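Local coordinates for protein RNA-dependent RNA Polymerase (Bombyx mori cytoplasmic polyhedrosis virus, PDB 6TZ0) that catalyses RNA-templated RNA synthesis, making plus strands from the viral double-stranded genome and complementary minus strands during replication, at residues V207-Q212 / V229-F234; D244-I249 / D341-A346; Q481-Q486 / A736-L741. All coordinates share one frame; numbering follows the deposited sequence.

The three contacts lie close together, their centres 9 to 14 Å apart. Contacts 1 and 2 are buried and use consecutive N-terminal helices: 224-237 in contact 1 is followed in sequence by 242-248 in contact 2. Contact 3, partly buried and nearest the centre of the chain, joins two loops beside the active site. Chemistry changes with place: contact 1 is apolar and sulfur-rich, contact 2 pairs a salt bridge with a leucine contact, and contact 3 is loose, polar and charged. Loop 341-346 meets Thr209 and Tyr208 of contact 1 and packs against Ser482, Arg484 and Ser740 of contact 3, and Gln212 of contact 1 directly meets Asp737 of contact 3.

Contact 1: V207-Q212 / V229-F234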
loop_
_atom_site.group_PDB
_atom_site.type_symbol
_atom_site.label_atom_id
_atom_site.label_comp_id
_atom_site.label_asym_id
_atom_site.label_seq_id
_atom_site.Cartn_x
_atom_site.Cartn_y
_atom_site.Cartn_z
ATOM N N VAL A 207 13.488 21.442 18.863
ATOM C CA VAL A 207 14.774 20.762 18.945
ATOM C C VAL A 207 15.087 20.093 17.614
ATOM O O VAL A 207 16.192 20.228 17.075
ATOM C CB VAL A 207 14.760 19.754 20.105
ATOM C CG1 VAL A 207 16.087 19.025 20.204
ATOM C CG2 VAL A 207 14.435 20.459 21.395
ATOM N N TYR A 208 14.088 19.427 17.030
ATOM C CA TYR A 208 14.265 18.787 15.735
ATOM C C TYR A 208 14.377 19.815 14.619
ATOM O O TYR A 208 15.103 19.596 13.643
ATOM C CB TYR A 208 13.103 17.839 15.460
ATOM C CG TYR A 208 12.890 16.778 16.512
ATOM C CD1 TYR A 208 13.836 15.788 16.720
ATOM C CD2 TYR A 208 11.709 16.720 17.237
ATOM C CE1 TYR A 208 13.643 14.810 17.667
ATOM C CE2 TYR A 208 11.502 15.734 18.180
ATOM C CZ TYR A 208 12.472 14.781 18.388
ATOM O OH TYR A 208 12.286 13.790 19.318
ATOM N N THR A 209 13.672 20.940 14.756
ATOM C CA THR A 209 13.790 22.028 13.787
ATOM C C THR A 209 15.195 22.627 13.786
ATOM O O THR A 209 15.772 22.871 12.718
ATOM C CB THR A 209 12.750 23.104 14.093
ATOM O OG1 THR A 209 11.448 22.511 14.114
ATOM C CG2 THR A 209 12.773 24.193 13.045
ATOM N N CYS A 210 15.764 22.861 14.975
ATOM C CA CYS A 210 17.142 23.322 15.083
ATOM C C CYS A 210 18.132 22.288 14.567
ATOM O O CYS A 210 19.150 22.662 13.971
ATOM C CB CYS A 210 17.473 23.680 16.533
ATOM S SG CYS A 210 16.669 25.157 17.171
ATOM N N CYS A 211 17.846 20.996 14.769
ATOM C CA CYS A 211 18.693 19.949 14.198
ATOM C C CYS A 211 18.673 19.977 12.674
ATOM O O CYS A 211 19.716 19.810 12.030
ATOM C CB CYS A 211 18.266 18.574 14.707
ATOM S SG CYS A 211 18.670 18.221 16.420
ATOM N N GLN A 212 17.509 20.238 12.078
ATOM C CA GLN A 212 17.434 20.302 10.621
ATOM C C GLN A 212 18.113 21.555 10.073
ATOM O O GLN A 212 18.756 21.504 9.018
ATOM C CB GLN A 212 15.980 20.242 10.165
ATOM C CG GLN A 212 15.830 20.131 8.666
ATOM C CD GLN A 212 16.378 18.826 8.137
ATOM O OE1 GLN A 212 16.176 17.770 8.731
ATOM N NE2 GLN A 212 17.081 18.892 7.017
ATOM N N VAL A 229 17.021 33.703 8.894
ATOM C CA VAL A 229 15.788 33.875 8.120
ATOM C C VAL A 229 14.888 32.643 8.238
ATOM O O VAL A 229 13.666 32.757 8.435
ATOM C CB VAL A 229 16.133 34.185 6.650
ATOM C CG1 VAL A 229 14.878 34.291 5.803
ATOM C CG2 VAL A 229 16.941 35.457 6.554
ATOM N N ALA A 230 15.492 31.451 8.184
ATOM C CA ALA A 230 14.748 30.202 8.304
ATOM C C ALA A 230 14.092 30.060 9.673
ATOM O O ALA A 230 12.896 29.763 9.762
ATOM C CB ALA A 230 15.678 29.021 8.033
ATOM N N MET A 231 14.854 30.290 10.751
ATOM C CA MET A 231 14.308 30.137 12.100
ATOM C C MET A 231 13.248 31.189 12.412
ATOM O O MET A 231 12.266 30.892 13.109
ATOM C CB MET A 231 15.429 30.184 13.132
ATOM C CG MET A 231 16.342 28.978 13.113
ATOM S SD MET A 231 15.449 27.445 13.405
ATOM C CE MET A 231 14.909 27.664 15.092
ATOM N N ASN A 232 13.416 32.413 11.896
ATOM C CA ASN A 232 12.385 33.431 12.071
ATOM C C ASN A 232 11.098 33.037 11.361
ATOM O O ASN A 232 10.002 33.238 11.898
ATOM C CB ASN A 232 12.859 34.785 11.547
ATOM C CG ASN A 232 13.983 35.371 12.358
ATOM O OD1 ASN A 232 14.057 35.180 13.565
ATOM N ND2 ASN A 232 14.840 36.134 11.703
ATOM N N HIS A 233 11.213 32.441 10.168
ATOM C CA HIS A 233 10.017 32.000 9.458
ATOM C C HIS A 233 9.341 30.822 10.159
ATOM O O HIS A 233 8.107 30.742 10.184
ATOM C CB HIS A 233 10.365 31.652 8.010
ATOM C CG HIS A 233 9.189 31.209 7.195
ATOM N ND1 HIS A 233 8.138 32.047 6.893
ATOM C CD2 HIS A 233 8.916 30.030 6.590
ATOM C CE1 HIS A 233 7.254 31.395 6.161
ATOM N NE2 HIS A 233 7.706 30.171 5.958
ATOM N N PHE A 234 10.120 29.908 10.744
ATOM C CA PHE A 234 9.495 28.783 11.438
ATOM C C PHE A 234 8.777 29.237 12.706
ATOM O O PHE A 234 7.678 28.754 13.006
ATOM C CB PHE A 234 10.508 27.689 11.784
ATOM C CG PHE A 234 11.020 26.920 10.598
ATOM C CD1 PHE A 234 10.147 26.230 9.776
ATOM C CD2 PHE A 234 12.377 26.767 10.389
ATOM C CE1 PHE A 234 10.615 25.496 8.703
ATOM C CE2 PHE A 234 12.853 26.028 9.321
ATOM C CZ PHE A 234 11.969 25.390 8.483
#
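The flat group that Thr209 meets is the phenyl ring of Phe234. Methyl CG2 of Thr209 meets the ring obliquely and off-centre, 4.2 Å from the Phe234 centroid and 29° off the ring normal, a CH-pi contact. The methyl is displaced toward one side of the ring, because Thr209 CG2 is 3.7 Å from Phe234 CD2. Tyr242, on the next helix, touches both Thr209 and Phe234. The other ring of segment 229-234, His233, turns from this interface and stacks with Phe311.

The torsion of Thr209 explains how the residue divides its two branches. With OG1 anti to the carbonyl carbon (chi1 -56°), the hydroxyl bonds Thr205 O, just before the helix, and Asp341 OD1; CG2 is thereby anti to the backbone N and projects to the Phe234 ring. Beside this pair runs a sulfur contact: the Met231 chain, bent at its second and third torsions, brings its terminal methyl CE to 3.7 Å from Cys210 SG. Met231 SD also lies 4.2 Å from Thr209 CG2, a looser approach.

The backbones are well separated. The short segments run nearly antiparallel, at 155°, with their axes approaching to 11.1 Å, and the nearest CA atoms, those of Cys210 and Met231, are 8.0 Å apart. Side-chain ends therefore make the whole contact. Helices 206-218 and 224-237 form an alpha-alpha hairpin in the N-terminal region; helix 145-160 covers Val207 and Cys211, and helix 166-175 packs on Cys210 through Phe175 and on Met231 through Tyr170.

Contact 2: D244-I249 / D341-A346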
loop_
_atom_site.group_PDB
_atom_site.type_symbol
_atom_site.label_atom_id
_atom_site.label_comp_id
_atom_site.label_asym_id
_atom_site.label_seq_id
_atom_site.Cartn_x
_atom_site.Cartn_y
_atom_site.Cartn_z
ATOM N N ASP A 244 -0.137 23.598 10.458
ATOM C CA ASP A 244 -1.157 24.133 9.559
ATOM C C ASP A 244 -0.613 25.273 8.713
ATOM O O ASP A 244 -0.874 25.339 7.504
ATOM C CB ASP A 244 -2.363 24.611 10.359
ATOM C CG ASP A 244 -3.154 23.474 10.946
ATOM O OD1 ASP A 244 -3.192 22.396 10.326
ATOM O OD2 ASP A 244 -3.737 23.655 12.029
ATOM N N GLU A 245 0.167 26.164 9.323
ATOM C CA GLU A 245 0.735 27.267 8.563
ATOM C C GLU A 245 1.850 26.797 7.643
ATOM O O GLU A 245 2.034 27.369 6.569
ATOM C CB GLU A 245 1.229 28.362 9.499
ATOM C CG GLU A 245 0.104 29.125 10.155
ATOM C CD GLU A 245 -0.696 29.935 9.156
ATOM O OE1 GLU A 245 -0.098 30.444 8.186
ATOM O OE2 GLU A 245 -1.925 30.052 9.333
ATOM N N LYS A 246 2.596 25.759 8.035
ATOM C CA LYS A 246 3.574 25.170 7.120
ATOM C C LYS A 246 2.905 24.560 5.896
ATOM O O LYS A 246 3.362 24.762 4.767
ATOM C CB LYS A 246 4.396 24.112 7.845
ATOM C CG LYS A 246 5.532 24.639 8.678
ATOM C CD LYS A 246 5.906 23.595 9.692
ATOM C CE LYS A 246 6.456 22.354 9.067
ATOM N NZ LYS A 246 6.739 21.374 10.139
ATOM N N LEU A 247 1.814 23.822 6.099
ATOM C CA LEU A 247 1.099 23.228 4.979
ATOM C C LEU A 247 0.366 24.258 4.133
ATOM O O LEU A 247 0.081 23.983 2.964
ATOM C CB LEU A 247 0.099 22.190 5.480
ATOM C CG LEU A 247 0.673 20.910 6.073
ATOM C CD1 LEU A 247 -0.439 20.067 6.654
ATOM C CD2 LEU A 247 1.427 20.148 5.010
ATOM N N LYS A 248 0.049 25.431 4.681
ATOM C CA LYS A 248 -0.731 26.376 3.893
ATOM C C LYS A 248 0.129 27.158 2.897
ATOM O O LYS A 248 -0.368 27.542 1.833
ATOM C CB LYS A 248 -1.493 27.325 4.818
ATOM C CG LYS A 248 -2.592 28.104 4.125
ATOM C CD LYS A 248 -3.424 28.901 5.099
ATOM C CE LYS A 248 -2.916 30.320 5.224
ATOM N NZ LYS A 248 -1.778 30.456 6.168
ATOM N N ILE A 249 1.408 27.386 3.190
ATOM C CA ILE A 249 2.249 28.169 2.285
ATOM C C ILE A 249 3.391 27.324 1.738
ATOM O O ILE A 249 4.439 27.848 1.350
ATOM C CB ILE A 249 2.762 29.453 2.973
ATOM C CG1 ILE A 249 3.402 29.182 4.340
ATOM C CG2 ILE A 249 1.632 30.435 3.150
ATOM C CD1 ILE A 249 4.897 28.977 4.384
ATOM N N ASP A 341 10.686 21.188 7.083
ATOM C CA ASP A 341 11.150 21.088 8.457
ATOM C C ASP A 341 11.953 19.828 8.730
ATOM O O ASP A 341 12.756 19.814 9.666
ATOM C CB ASP A 341 9.946 21.098 9.394
ATOM C CG ASP A 341 10.297 21.458 10.810
ATOM O OD1 ASP A 341 11.446 21.858 11.073
ATOM O OD2 ASP A 341 9.411 21.328 11.673
ATOM N N GLY A 342 11.740 18.765 7.966
ATOM C CA GLY A 342 12.388 17.508 8.211
ATOM C C GLY A 342 11.589 16.549 9.068
ATOM O O GLY A 342 11.660 15.341 8.845
ATOM N N THR A 343 10.818 17.056 10.027
ATOM C CA THR A 343 10.050 16.187 10.908
ATOM C C THR A 343 8.899 15.534 10.158
ATOM O O THR A 343 8.384 16.072 9.175
ATOM C CB THR A 343 9.483 16.972 12.088
ATOM O OG1 THR A 343 8.535 17.935 11.611
ATOM C CG2 THR A 343 10.580 17.700 12.800
ATOM N N PHE A 344 8.491 14.363 10.632
ATOM C CA PHE A 344 7.316 13.730 10.056
ATOM C C PHE A 344 6.078 14.314 10.715
ATOM O O PHE A 344 6.010 14.441 11.939
ATOM C CB PHE A 344 7.343 12.214 10.225
ATOM C CG PHE A 344 8.355 11.500 9.360
ATOM C CD1 PHE A 344 9.178 12.171 8.475
ATOM C CD2 PHE A 344 8.414 10.127 9.378
ATOM C CE1 PHE A 344 10.087 11.488 7.689
ATOM C CE2 PHE A 344 9.314 9.436 8.593
ATOM C CZ PHE A 344 10.147 10.116 7.749
ATOM N N LEU A 345 5.109 14.687 9.899
ATOM C CA LEU A 345 3.944 15.433 10.346
ATOM C C LEU A 345 2.911 14.448 10.879
ATOM O O LEU A 345 2.458 13.566 10.144
ATOM C CB LEU A 345 3.386 16.252 9.181
ATOM C CG LEU A 345 4.022 17.583 8.749
ATOM C CD1 LEU A 345 5.423 17.472 8.175
ATOM C CD2 LEU A 345 3.141 18.210 7.702
ATOM N N ALA A 346 2.547 14.581 12.154
ATOM C CA ALA A 346 1.679 13.595 12.782
ATOM C C ALA A 346 0.884 14.201 13.921
ATOM O O ALA A 346 1.449 14.883 14.776
ATOM C CB ALA A 346 2.479 12.423 13.337
#
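Lys246 reaches Asp341 with its ammonium group, NZ lying 3.1 Å from Asp341 OD2 in a hydrogen-bonded salt bridge. The donor comes to the anti side of that oxygen, 20° out of the carboxylate plane, and the lysine chain crosses the aspartate at about a right angle. A kink at chi3 (65°) steers the ammonium there. Asp341 is engaged through both oxygens: OD2 also bonds Tyr242 OH, one helical turn before Lys246, and OD1 bonds Thr209 OG1. Two hydroxyls and an ammonium thus hold the buried carboxylate, which probably favours its charged form. Thr343 OG1 is more distant, 4.1 Å from Lys246 NZ.

Helix 242-248 belongs to the N-terminal region, whereas 341-346 is the loop between helices 325-339 and 349-356. Gly342 carries a positive phi at which a side chain would press on the preceding carbonyl; its own O receives a weak hydrogen bond from Ser740 OG.

On the helix's far side Lys248 NZ pairs with Glu245 OE1 at 2.6 Å. The apolar part is tip to tip, Leu247 CD2 meeting Leu345 CD2 at 3.7 Å, with the Leu247 side chain about 4 Å from that of Arg485, a UTP-binding residue.

Contact 3: Q481-Q486 / A736-L741; sequences QSDRRQ and ADRISL
Ser482 and Arg738 bring together two loops on the way to the polymerase active site. Segment 481-486 lies in the loop between the antiparallel strands 474-477 and 489-491; its basic residues, among them the UTP-binding Arg485, are consistent with the nucleotide-contacting motif F of the fingers. Segment 736-741 follows strand 732-733 and precedes helix 754-766. The Arg738 side chain is about 9 Å from that of Asp681, a magnesium ligand of the palm.

The first kind of interaction is polar proximity without bonding. CB of Ser482 faces the other loop, and its OG, set between the backbone N and the carbonyl carbon (chi1 63°), stays 4.0 Å from Arg738 O. It is likewise 4.5 Å from Arg738 NE. The carbonyl oxygen of Ser482 approaches the guanidinium obliquely, at 4.4 Å from Arg738 NE. Ser482 is also packed by Phe344.

Charge is the second kind, and it too acts at a distance. Asp483 has a positive phi and its CB faces the other loop, yet Asp483 OD2 remains 4.8 Å from Arg738 NH2, too far for ion pairing but probably felt electrostatically. Each charge has another partner: Asp483 OD2 is salt-bridged to Arg254 NH2, while Arg738 NH2 makes a weak hydrogen bond to Gln724.

Van der Waals contact is slight. Arg738, curled by first and second torsions both near -60°, brings its CD only to a loose 4.4 Å from Asp483 OD2.

Within segment 481-486, Gln481 NE2 and Arg485 NE lie at the edge of the Arg484 guanidinium, in plane, with Arg485 NE 3.5 Å from Arg484 NH1.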
loop_
_atom_site.group_PDB
_atom_site.type_symbol
_atom_site.label_atom_id
_atom_site.label_comp_id
_atom_site.label_asym_id
_atom_site.label_seq_id
_atom_site.Cartn_x
_atom_site.Cartn_y
_atom_site.Cartn_z
ATOM N N GLN A 481 4.845 10.851 6.745
ATOM C CA GLN A 481 5.996 11.245 5.950
ATOM C C GLN A 481 6.118 12.756 6.030
ATOM O O GLN A 481 5.134 13.460 6.265
ATOM C CB GLN A 481 5.925 10.771 4.491
ATOM C CG GLN A 481 4.813 11.327 3.635
ATOM C CD GLN A 481 4.866 10.731 2.240
ATOM O OE1 GLN A 481 5.761 9.950 1.930
ATOM N NE2 GLN A 481 3.915 11.096 1.396
ATOM N N SER A 482 7.343 13.237 5.862
ATOM C CA SER A 482 7.617 14.654 6.016
ATOM C C SER A 482 7.070 15.438 4.833
ATOM O O SER A 482 6.871 14.894 3.743
ATOM C CB SER A 482 9.119 14.891 6.161
ATOM O OG SER A 482 9.814 14.487 5.000
ATOM N N ASP A 483 6.790 16.722 5.089
ATOM C CA ASP A 483 6.322 17.699 4.101
ATOM C C ASP A 483 4.979 17.290 3.482
ATOM O O ASP A 483 4.671 17.640 2.342
ATOM C CB ASP A 483 7.390 17.933 3.019
ATOM C CG ASP A 483 7.244 19.265 2.322
ATOM O OD1 ASP A 483 6.365 20.048 2.727
ATOM O OD2 ASP A 483 7.997 19.514 1.360
ATOM N N ARG A 484 4.152 16.563 4.232
ATOM C CA ARG A 484 2.940 15.978 3.675
ATOM C C ARG A 484 1.999 15.657 4.829
ATOM O O ARG A 484 2.431 15.495 5.970
ATOM C CB ARG A 484 3.281 14.728 2.843
ATOM C CG ARG A 484 2.210 14.192 1.884
ATOM C CD ARG A 484 1.450 13.016 2.476
ATOM N NE ARG A 484 0.542 12.398 1.514
ATOM C CZ ARG A 484 -0.708 12.793 1.300
ATOM N NH1 ARG A 484 -1.212 13.812 1.981
ATOM N NH2 ARG A 484 -1.456 12.166 0.405
ATOM N N ARG A 485 0.710 15.541 4.514
ATOM C CA ARG A 485 -0.322 15.244 5.502
ATOM C C ARG A 485 -0.222 13.794 5.988
ATOM O O ARG A 485 0.705 13.051 5.658
ATOM C CB ARG A 485 -1.700 15.521 4.914
ATOM C CG ARG A 485 -1.960 16.980 4.616
ATOM C CD ARG A 485 -3.313 17.162 3.950
ATOM N NE ARG A 485 -3.342 16.505 2.647
ATOM C CZ ARG A 485 -4.417 16.410 1.872
ATOM N NH1 ARG A 485 -5.569 16.946 2.254
ATOM N NH2 ARG A 485 -4.332 15.786 0.704
ATOM N N GLN A 486 -1.197 13.377 6.797
ATOM C CA GLN A 486 -1.015 12.142 7.552
ATOM C C GLN A 486 -1.326 10.889 6.730
ATOM O O GLN A 486 -0.711 9.848 6.978
ATOM C CB GLN A 486 -1.846 12.186 8.835
ATOM C CG GLN A 486 -1.434 11.138 9.860
ATOM C CD GLN A 486 -2.194 11.232 11.157
ATOM O OE1 GLN A 486 -3.096 12.046 11.306
ATOM N NE2 GLN A 486 -1.821 10.400 12.115
ATOM N N ALA A 736 17.248 17.694 -0.727
ATOM C CA ALA A 736 17.937 17.228 0.468
ATOM C C ALA A 736 17.087 17.327 1.721
ATOM O O ALA A 736 17.410 16.683 2.724
ATOM C CB ALA A 736 19.227 18.014 0.688
ATOM N N ASP A 737 16.016 18.108 1.697
ATOM C CA ASP A 737 15.201 18.295 2.882
ATOM C C ASP A 737 14.038 17.313 2.929
ATOM O O ASP A 737 13.090 17.511 3.694
ATOM C CB ASP A 737 14.717 19.742 2.943
ATOM C CG ASP A 737 14.446 20.207 4.361
ATOM O OD1 ASP A 737 14.561 19.391 5.298
ATOM O OD2 ASP A 737 14.159 21.403 4.545
ATOM N N ARG A 738 14.093 16.258 2.128
ATOM C CA ARG A 738 13.147 15.159 2.197
ATOM C C ARG A 738 13.709 13.968 2.949
ATOM O O ARG A 738 13.002 12.973 3.132
ATOM C CB ARG A 738 12.742 14.739 0.786
ATOM C CG ARG A 738 12.074 15.843 0.009
ATOM C CD ARG A 738 10.739 16.165 0.617
ATOM N NE ARG A 738 9.842 15.020 0.536
ATOM C CZ ARG A 738 8.990 14.817 -0.460
ATOM N NH1 ARG A 738 8.210 13.744 -0.459
ATOM N NH2 ARG A 738 8.896 15.703 -1.440
ATOM N N ILE A 739 14.962 14.050 3.382
ATOM C CA ILE A 739 15.622 13.000 4.144
ATOM C C ILE A 739 15.881 13.539 5.538
ATOM O O ILE A 739 16.557 14.562 5.698
ATOM C CB ILE A 739 16.926 12.562 3.474
ATOM C CG1 ILE A 739 16.619 11.975 2.104
ATOM C CG2 ILE A 739 17.668 11.568 4.348
ATOM C CD1 ILE A 739 17.812 11.856 1.250
ATOM N N SER A 740 15.354 12.856 6.545
ATOM C CA SER A 740 15.459 13.298 7.928
ATOM C C SER A 740 16.449 12.401 8.647
ATOM O O SER A 740 16.187 11.212 8.850
ATOM C CB SER A 740 14.105 13.264 8.620
ATOM O OG SER A 740 14.210 13.770 9.936
ATOM N N LEU A 741 17.575 12.975 9.045
ATOM C CA LEU A 741 18.558 12.249 9.830
ATOM C C LEU A 741 18.166 12.116 11.293
ATOM O O LEU A 741 18.896 11.470 12.049
ATOM C CB LEU A 741 19.917 12.944 9.737
ATOM C CG LEU A 741 20.614 13.026 8.384
ATOM C CD1 LEU A 741 21.872 13.862 8.495
ATOM C CD2 LEU A 741 20.941 11.646 7.873
#